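Local coordinates for FixK2 protein (Bradyrhizobium japonicum, PDB 4I2O) that binds DNA as a dimer and probably regulates transcription as a CRP/FNR-superfamily factor linked to nitrogen fixation, at residues 77-89 / 181-193. The protein carries 1 engineered substitution. Sequence-based numbering, arbitrary orientation.
Engineered in segment 181-193: Ser-183 (natural residue Cys). With nucleotides of chain C; nucleotides of chain D.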
loop_
_atom_site.group_PDB
_atom_site.type_symbol
_atom_site.label_atom_id
_atom_site.label_comp_id
_atom_site.label_asym_id
_atom_site.label_seq_id
_atom_site.Cartn_x
_atom_site.Cartn_y
_atom_site.Cartn_z
ATOM N N ASP A 77 -20.713 -1.787 -3.194
ATOM C CA ASP A 77 -21.524 -2.991 -3.223
ATOM C C ASP A 77 -21.168 -3.839 -2.041
ATOM O O ASP A 77 -21.639 -4.971 -1.940
ATOM C CB ASP A 77 -21.376 -3.762 -4.548
ATOM C CG ASP A 77 -19.949 -4.250 -4.784
ATOM O OD1 ASP A 77 -19.730 -4.898 -5.823
ATOM O OD2 ASP A 77 -19.049 -3.985 -3.949
ATOM N N GLY A 78 -20.301 -3.337 -1.155
ATOM C CA GLY A 78 -20.017 -4.080 0.054
ATOM C C GLY A 78 -18.680 -4.778 0.056
ATOM O O GLY A 78 -18.247 -5.303 1.084
ATOM N N ARG A 79 -17.987 -4.814 -1.090
ATOM C CA ARG A 79 -16.661 -5.413 -1.070
ATOM C C ARG A 79 -15.730 -4.649 -0.146
ATOM O O ARG A 79 -15.811 -3.432 -0.073
ATOM C CB ARG A 79 -16.091 -5.355 -2.501
ATOM C CG ARG A 79 -16.677 -6.479 -3.433
ATOM C CD ARG A 79 -16.030 -6.163 -4.841
ATOM N NE ARG A 79 -16.769 -5.060 -5.469
ATOM C CZ ARG A 79 -16.444 -4.532 -6.642
ATOM N NH1 ARG A 79 -15.376 -4.993 -7.289
ATOM N NH2 ARG A 79 -17.174 -3.545 -7.174
ATOM N N ARG A 80 -14.835 -5.347 0.554
ATOM C CA ARG A 80 -14.057 -4.706 1.618
ATOM C C ARG A 80 -12.604 -5.179 1.552
ATOM O O ARG A 80 -12.382 -6.378 1.400
ATOM C CB ARG A 80 -14.622 -5.152 2.998
ATOM C CG ARG A 80 -13.760 -4.584 4.112
ATOM C CD ARG A 80 -14.436 -4.984 5.467
ATOM N NE ARG A 80 -14.235 -6.408 5.678
ATOM C CZ ARG A 80 -14.444 -7.031 6.847
ATOM N NH1 ARG A 80 -14.692 -6.311 7.945
ATOM N NH2 ARG A 80 -14.299 -8.353 6.920
ATOM N N GLN A 81 -11.635 -4.257 1.567
ATOM C CA GLN A 81 -10.229 -4.589 1.652
ATOM C C GLN A 81 -9.808 -4.146 3.040
ATOM O O GLN A 81 -9.907 -2.935 3.382
ATOM C CB GLN A 81 -9.392 -3.847 0.561
ATOM C CG GLN A 81 -7.902 -4.103 0.782
ATOM C CD GLN A 81 -7.515 -5.536 0.568
ATOM O OE1 GLN A 81 -7.968 -6.180 -0.414
ATOM N NE2 GLN A 81 -6.610 -6.050 1.435
ATOM N N ILE A 82 -9.381 -5.110 3.870
ATOM C CA ILE A 82 -8.703 -4.731 5.127
ATOM C C ILE A 82 -7.206 -4.408 4.847
ATOM O O ILE A 82 -6.418 -5.260 4.320
ATOM C CB ILE A 82 -8.871 -5.892 6.143
ATOM C CG1 ILE A 82 -10.319 -5.891 6.625
ATOM C CG2 ILE A 82 -7.949 -5.604 7.363
ATOM C CD1 ILE A 82 -10.681 -7.138 7.510
ATOM N N GLY A 83 -6.772 -3.193 5.216
ATOM C CA GLY A 83 -5.427 -2.748 4.965
ATOM C C GLY A 83 -4.488 -3.139 6.067
ATOM O O GLY A 83 -3.281 -3.326 5.823
ATOM N N ALA A 84 -5.025 -3.346 7.288
ATOM C CA ALA A 84 -4.144 -3.682 8.369
ATOM C C ALA A 84 -4.955 -4.169 9.559
ATOM O O ALA A 84 -6.102 -3.744 9.755
ATOM C CB ALA A 84 -3.299 -2.426 8.821
ATOM N N PHE A 85 -4.312 -5.004 10.347
ATOM C CA PHE A 85 -4.857 -5.403 11.688
ATOM C C PHE A 85 -3.973 -4.732 12.707
ATOM O O PHE A 85 -2.749 -4.735 12.548
ATOM C CB PHE A 85 -4.739 -6.877 11.854
ATOM C CG PHE A 85 -5.709 -7.667 10.992
ATOM C CD1 PHE A 85 -7.102 -7.539 11.212
ATOM C CD2 PHE A 85 -5.252 -8.516 9.992
ATOM C CE1 PHE A 85 -8.013 -8.244 10.435
ATOM C CE2 PHE A 85 -6.190 -9.296 9.235
ATOM C CZ PHE A 85 -7.587 -9.133 9.461
ATOM N N HIS A 86 -4.552 -4.098 13.734
ATOM C CA HIS A 86 -3.729 -3.429 14.781
ATOM C C HIS A 86 -3.945 -4.202 16.056
ATOM O O HIS A 86 -5.082 -4.523 16.414
ATOM C CB HIS A 86 -4.225 -2.019 14.988
ATOM C CG HIS A 86 -4.352 -1.268 13.693
ATOM N ND1 HIS A 86 -3.271 -1.052 12.885
ATOM C CD2 HIS A 86 -5.420 -0.724 13.059
ATOM C CE1 HIS A 86 -3.650 -0.329 11.833
ATOM N NE2 HIS A 86 -4.956 -0.159 11.898
ATOM N N LEU A 87 -2.835 -4.625 16.648
ATOM C CA LEU A 87 -2.844 -5.606 17.730
ATOM C C LEU A 87 -2.234 -4.858 18.941
ATOM O O LEU A 87 -1.799 -3.725 18.808
ATOM C CB LEU A 87 -1.977 -6.793 17.296
ATOM C CG LEU A 87 -2.494 -7.542 16.072
ATOM C CD1 LEU A 87 -1.479 -8.606 15.724
ATOM C CD2 LEU A 87 -3.896 -8.194 16.350
ATOM N N PRO A 88 -2.212 -5.468 20.139
ATOM C CA PRO A 88 -1.736 -4.692 21.287
ATOM C C PRO A 88 -0.323 -4.104 21.164
ATOM O O PRO A 88 0.643 -4.782 20.709
ATOM C CB PRO A 88 -1.803 -5.706 22.442
ATOM C CG PRO A 88 -2.937 -6.598 22.043
ATOM C CD PRO A 88 -2.839 -6.733 20.533
ATOM N N GLY A 89 -0.242 -2.835 21.551
ATOM C CA GLY A 89 0.955 -2.030 21.409
ATOM C C GLY A 89 1.007 -1.257 20.088
ATOM O O GLY A 89 1.749 -0.278 19.972
ATOM N N PRO A 181 -7.601 -13.110 16.624
ATOM C CA PRO A 181 -8.843 -12.486 17.134
ATOM C C PRO A 181 -9.927 -12.347 16.084
ATOM O O PRO A 181 -11.076 -12.055 16.494
ATOM C CB PRO A 181 -8.408 -11.074 17.545
ATOM C CG PRO A 181 -7.222 -10.766 16.535
ATOM C CD PRO A 181 -6.484 -12.136 16.515
ATOM N N MET A 182 -9.612 -12.532 14.788
ATOM C CA MET A 182 -10.540 -12.233 13.727
ATOM C C MET A 182 -11.097 -13.501 13.005
ATOM O O MET A 182 -10.489 -14.617 13.061
ATOM C CB MET A 182 -9.809 -11.286 12.710
ATOM C CG MET A 182 -8.811 -12.026 11.791
ATOM S SD MET A 182 -7.322 -12.664 12.542
ATOM C CE MET A 182 -6.268 -11.222 12.803
ATOM N N SER A 183 -12.231 -13.297 12.336
ATOM C CA SER A 183 -12.948 -14.317 11.598
ATOM C C SER A 183 -12.267 -14.645 10.291
ATOM O O SER A 183 -11.367 -13.926 9.851
ATOM C CB SER A 183 -14.350 -13.786 11.255
ATOM O OG SER A 183 -14.190 -12.687 10.353
ATOM N N ARG A 184 -12.735 -15.713 9.651
ATOM C CA ARG A 184 -12.205 -16.113 8.361
ATOM C C ARG A 184 -12.540 -15.055 7.295
ATOM O O ARG A 184 -11.794 -14.835 6.302
ATOM C CB ARG A 184 -12.812 -17.528 7.981
ATOM C CG ARG A 184 -12.365 -18.698 8.963
ATOM C CD ARG A 184 -10.829 -18.943 8.887
ATOM N NE ARG A 184 -10.471 -20.252 9.492
ATOM C CZ ARG A 184 -9.800 -20.421 10.637
ATOM N NH1 ARG A 184 -9.402 -19.377 11.415
ATOM N NH2 ARG A 184 -9.526 -21.665 11.010
ATOM N N ARG A 185 -13.681 -14.397 7.460
ATOM C CA ARG A 185 -14.032 -13.360 6.502
ATOM C C ARG A 185 -13.080 -12.153 6.648
ATOM O O ARG A 185 -12.687 -11.526 5.620
ATOM C CB ARG A 185 -15.471 -12.902 6.783
ATOM C CG ARG A 185 -15.923 -11.760 5.823
ATOM C CD ARG A 185 -17.399 -11.377 6.102
ATOM N NE ARG A 185 -18.270 -12.411 5.518
ATOM C CZ ARG A 185 -18.421 -12.533 4.190
ATOM N NH1 ARG A 185 -17.809 -11.684 3.332
ATOM N NH2 ARG A 185 -19.174 -13.489 3.698
ATOM N N ASP A 186 -12.719 -11.803 7.876
ATOM C CA ASP A 186 -11.730 -10.710 7.985
ATOM C C ASP A 186 -10.413 -11.164 7.379
ATOM O O ASP A 186 -9.705 -10.371 6.713
ATOM C CB ASP A 186 -11.458 -10.364 9.467
ATOM C CG ASP A 186 -12.510 -9.483 10.088
ATOM O OD1 ASP A 186 -13.556 -9.212 9.492
ATOM O OD2 ASP A 186 -12.281 -9.082 11.255
ATOM N N ILE A 187 -9.998 -12.416 7.628
ATOM C CA ILE A 187 -8.722 -12.849 7.017
ATOM C C ILE A 187 -8.817 -12.766 5.490
ATOM O O ILE A 187 -7.879 -12.312 4.845
ATOM C CB ILE A 187 -8.297 -14.257 7.442
ATOM C CG1 ILE A 187 -8.121 -14.272 9.004
ATOM C CG2 ILE A 187 -6.998 -14.696 6.777
ATOM C CD1 ILE A 187 -7.970 -15.728 9.547
ATOM N N GLY A 188 -9.883 -13.309 4.897
ATOM C CA GLY A 188 -10.013 -13.221 3.426
ATOM C C GLY A 188 -9.996 -11.755 2.986
ATOM O O GLY A 188 -9.339 -11.474 1.995
ATOM N N ASP A 189 -10.704 -10.834 3.669
ATOM C CA ASP A 189 -10.680 -9.407 3.244
ATOM C C ASP A 189 -9.358 -8.706 3.452
ATOM O O ASP A 189 -9.075 -7.735 2.740
ATOM C CB ASP A 189 -11.849 -8.554 3.863
ATOM C CG ASP A 189 -13.191 -8.991 3.362
ATOM O OD1 ASP A 189 -13.246 -9.574 2.248
ATOM O OD2 ASP A 189 -14.224 -8.653 4.004
ATOM N N TYR A 190 -8.485 -9.266 4.300
ATOM C CA TYR A 190 -7.100 -8.759 4.382
ATOM C C TYR A 190 -6.272 -9.278 3.232
ATOM O O TYR A 190 -5.416 -8.563 2.686
ATOM C CB TYR A 190 -6.492 -9.294 5.706
ATOM C CG TYR A 190 -5.058 -8.849 6.064
ATOM C CD1 TYR A 190 -4.682 -7.485 6.105
ATOM C CD2 TYR A 190 -4.104 -9.794 6.392
ATOM C CE1 TYR A 190 -3.397 -7.102 6.522
ATOM C CE2 TYR A 190 -2.809 -9.406 6.813
ATOM C CZ TYR A 190 -2.481 -8.073 6.886
ATOM O OH TYR A 190 -1.236 -7.659 7.328
ATOM N N LEU A 191 -6.571 -10.494 2.778
ATOM C CA LEU A 191 -5.729 -11.158 1.774
ATOM C C LEU A 191 -6.314 -11.113 0.344
ATOM O O LEU A 191 -5.740 -11.732 -0.538
ATOM C CB LEU A 191 -5.522 -12.680 2.117
ATOM C CG LEU A 191 -4.890 -12.934 3.500
ATOM C CD1 LEU A 191 -4.774 -14.475 3.753
ATOM C CD2 LEU A 191 -3.509 -12.207 3.475
ATOM N N GLY A 192 -7.426 -10.416 0.113
ATOM C CA GLY A 192 -7.997 -10.342 -1.244
ATOM C C GLY A 192 -8.577 -11.675 -1.667
ATOM O O GLY A 192 -8.605 -12.002 -2.856
ATOM N N LEU A 193 -9.047 -12.467 -0.696
ATOM C CA LEU A 193 -9.597 -13.864 -0.957
ATOM C C LEU A 193 -10.950 -14.013 -0.280
ATOM O O LEU A 193 -11.318 -13.194 0.537
ATOM C CB LEU A 193 -8.655 -14.958 -0.331
ATOM C CG LEU A 193 -7.202 -14.981 -0.857
ATOM C CD1 LEU A 193 -6.354 -15.950 0.001
ATOM C CD2 LEU A 193 -7.247 -15.426 -2.364
ATOM P P DA C 7 -14.741 -18.025 11.897
ATOM O OP1 DA C 7 -13.566 -17.779 12.763
ATOM O OP2 DA C 7 -14.987 -17.174 10.677
ATOM O "O5'" DA C 7 -14.756 -19.514 11.365
ATOM C "C5'" DA C 7 -14.631 -20.653 12.358
ATOM C "C4'" DA C 7 -14.751 -21.944 11.536
ATOM O "O4'" DA C 7 -16.136 -22.101 11.143
ATOM C "C3'" DA C 7 -13.907 -21.977 10.277
ATOM O "O3'" DA C 7 -12.960 -23.062 10.557
ATOM C "C2'" DA C 7 -14.903 -22.328 9.125
ATOM C "C1'" DA C 7 -16.122 -22.840 9.941
ATOM N N9 DA C 7 -17.383 -22.497 9.284
ATOM C C8 DA C 7 -17.851 -21.250 8.953
ATOM N N7 DA C 7 -19.042 -21.242 8.377
ATOM C C5 DA C 7 -19.414 -22.597 8.368
ATOM C C6 DA C 7 -20.549 -23.246 7.883
ATOM N N6 DA C 7 -21.544 -22.518 7.346
ATOM N N1 DA C 7 -20.633 -24.625 8.025
ATOM C C2 DA C 7 -19.546 -25.219 8.588
ATOM N N3 DA C 7 -18.385 -24.657 9.058
ATOM C C4 DA C 7 -18.409 -23.366 8.923
ATOM P P DT C 8 -11.938 -23.591 9.373
ATOM O OP1 DT C 8 -10.820 -24.309 10.129
ATOM O OP2 DT C 8 -11.832 -22.549 8.355
ATOM O "O5'" DT C 8 -12.783 -24.822 8.649
ATOM C "C5'" DT C 8 -13.113 -25.888 9.534
ATOM C "C4'" DT C 8 -13.963 -26.862 8.740
ATOM O "O4'" DT C 8 -15.182 -26.227 8.287
ATOM C "C3'" DT C 8 -13.297 -27.370 7.444
ATOM O "O3'" DT C 8 -13.356 -28.765 7.593
ATOM C "C2'" DT C 8 -14.144 -26.957 6.246
ATOM C "C1'" DT C 8 -15.460 -26.716 6.941
ATOM N N1 DT C 8 -16.375 -25.662 6.320
ATOM C C2 DT C 8 -17.667 -25.992 5.896
ATOM O O2 DT C 8 -18.145 -27.135 5.898
ATOM N N3 DT C 8 -18.434 -24.964 5.445
ATOM C C4 DT C 8 -18.025 -23.615 5.349
ATOM O O4 DT C 8 -18.837 -22.770 4.963
ATOM C C5 DT C 8 -16.670 -23.312 5.788
ATOM C C7 DT C 8 -16.146 -21.882 5.712
ATOM C C6 DT C 8 -15.905 -24.330 6.271
ATOM P P DA D 19 -11.141 -16.080 -4.196
ATOM O OP1 DA D 19 -10.942 -14.621 -3.915
ATOM O OP2 DA D 19 -11.167 -17.057 -3.058
ATOM O "O5'" DA D 19 -12.454 -16.173 -5.070
ATOM C "C5'" DA D 19 -12.583 -15.489 -6.311
ATOM C "C4'" DA D 19 -14.042 -15.553 -6.737
ATOM O "O4'" DA D 19 -14.332 -16.902 -7.243
ATOM C "C3'" DA D 19 -15.105 -15.325 -5.649
ATOM O "O3'" DA D 19 -16.098 -14.458 -6.318
ATOM C "C2'" DA D 19 -15.615 -16.709 -5.251
ATOM C "C1'" DA D 19 -15.351 -17.546 -6.518
ATOM N N9 DA D 19 -14.874 -18.883 -6.203
ATOM C C8 DA D 19 -13.845 -19.291 -5.402
ATOM N N7 DA D 19 -13.663 -20.612 -5.328
ATOM C C5 DA D 19 -14.653 -21.100 -6.161
ATOM C C6 DA D 19 -14.950 -22.415 -6.545
ATOM N N6 DA D 19 -14.275 -23.493 -6.082
ATOM N N1 DA D 19 -15.992 -22.596 -7.405
ATOM C C2 DA D 19 -16.624 -21.493 -7.859
ATOM N N3 DA D 19 -16.417 -20.201 -7.606
ATOM C C4 DA D 19 -15.409 -20.058 -6.706
HETATM O O HOH W 1 -15.180 -8.236 0.521
HETATM O O HOH W 2 -16.102 -7.981 9.999
HETATM O O HOH W 3 -1.662 -5.787 9.622
#
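The Phe-85 ring is held between Met-182, whose CE stands over the centre of one face, 3.8 Å from the ring centroid, and Ile-82 CG2 near the rim of the opposite face. Asp-186 O lies at its edge. Phe-85 turns its own edge to a face of Tyr-190, CE2 reaching Tyr-190 CG at 3.4 Å with the planes 53° apart, while Gly-83 O sits at the Tyr-190 edge. The Arg-80 guanidinium has Ile-82 CD1 over one face and acids at its rim: NE and NH2 both grip Asp-189 OD2, at 2.8 and 2.9 Å, on its anti side, somewhat out of the carboxylate plane, and NH2 also bridges to Asp-186 OD1 at 2.8 Å. A bend at chi3 (72°) of an otherwise extended chain swings the edge of the guanidinium to these acids, which probably stabilise its charge. Ile-82 N donates to Asp-189 O (2.9 Å), joining strand backbone to helix backbone. At the helix start, engineered Ser-183 is the N-cap, its OG accepting from Asp-186 N, and Arg-184 binds DNA phosphates through its backbone N and its guanidinium. Strand 80-86, outermost within this chain in its cyclic-nucleotide-binding-type sheet, crosses helix 184-191 of the Crp-like helix-turn-helix domain at 81°. Arg-70 also pairs with Asp-186, Arg-154 of the second subunit bridges to Asp-189, and helix 157-172 supplies Glu-167 to the Tyr-190 hydroxyl, with helix 195-207 packing against Ile-187.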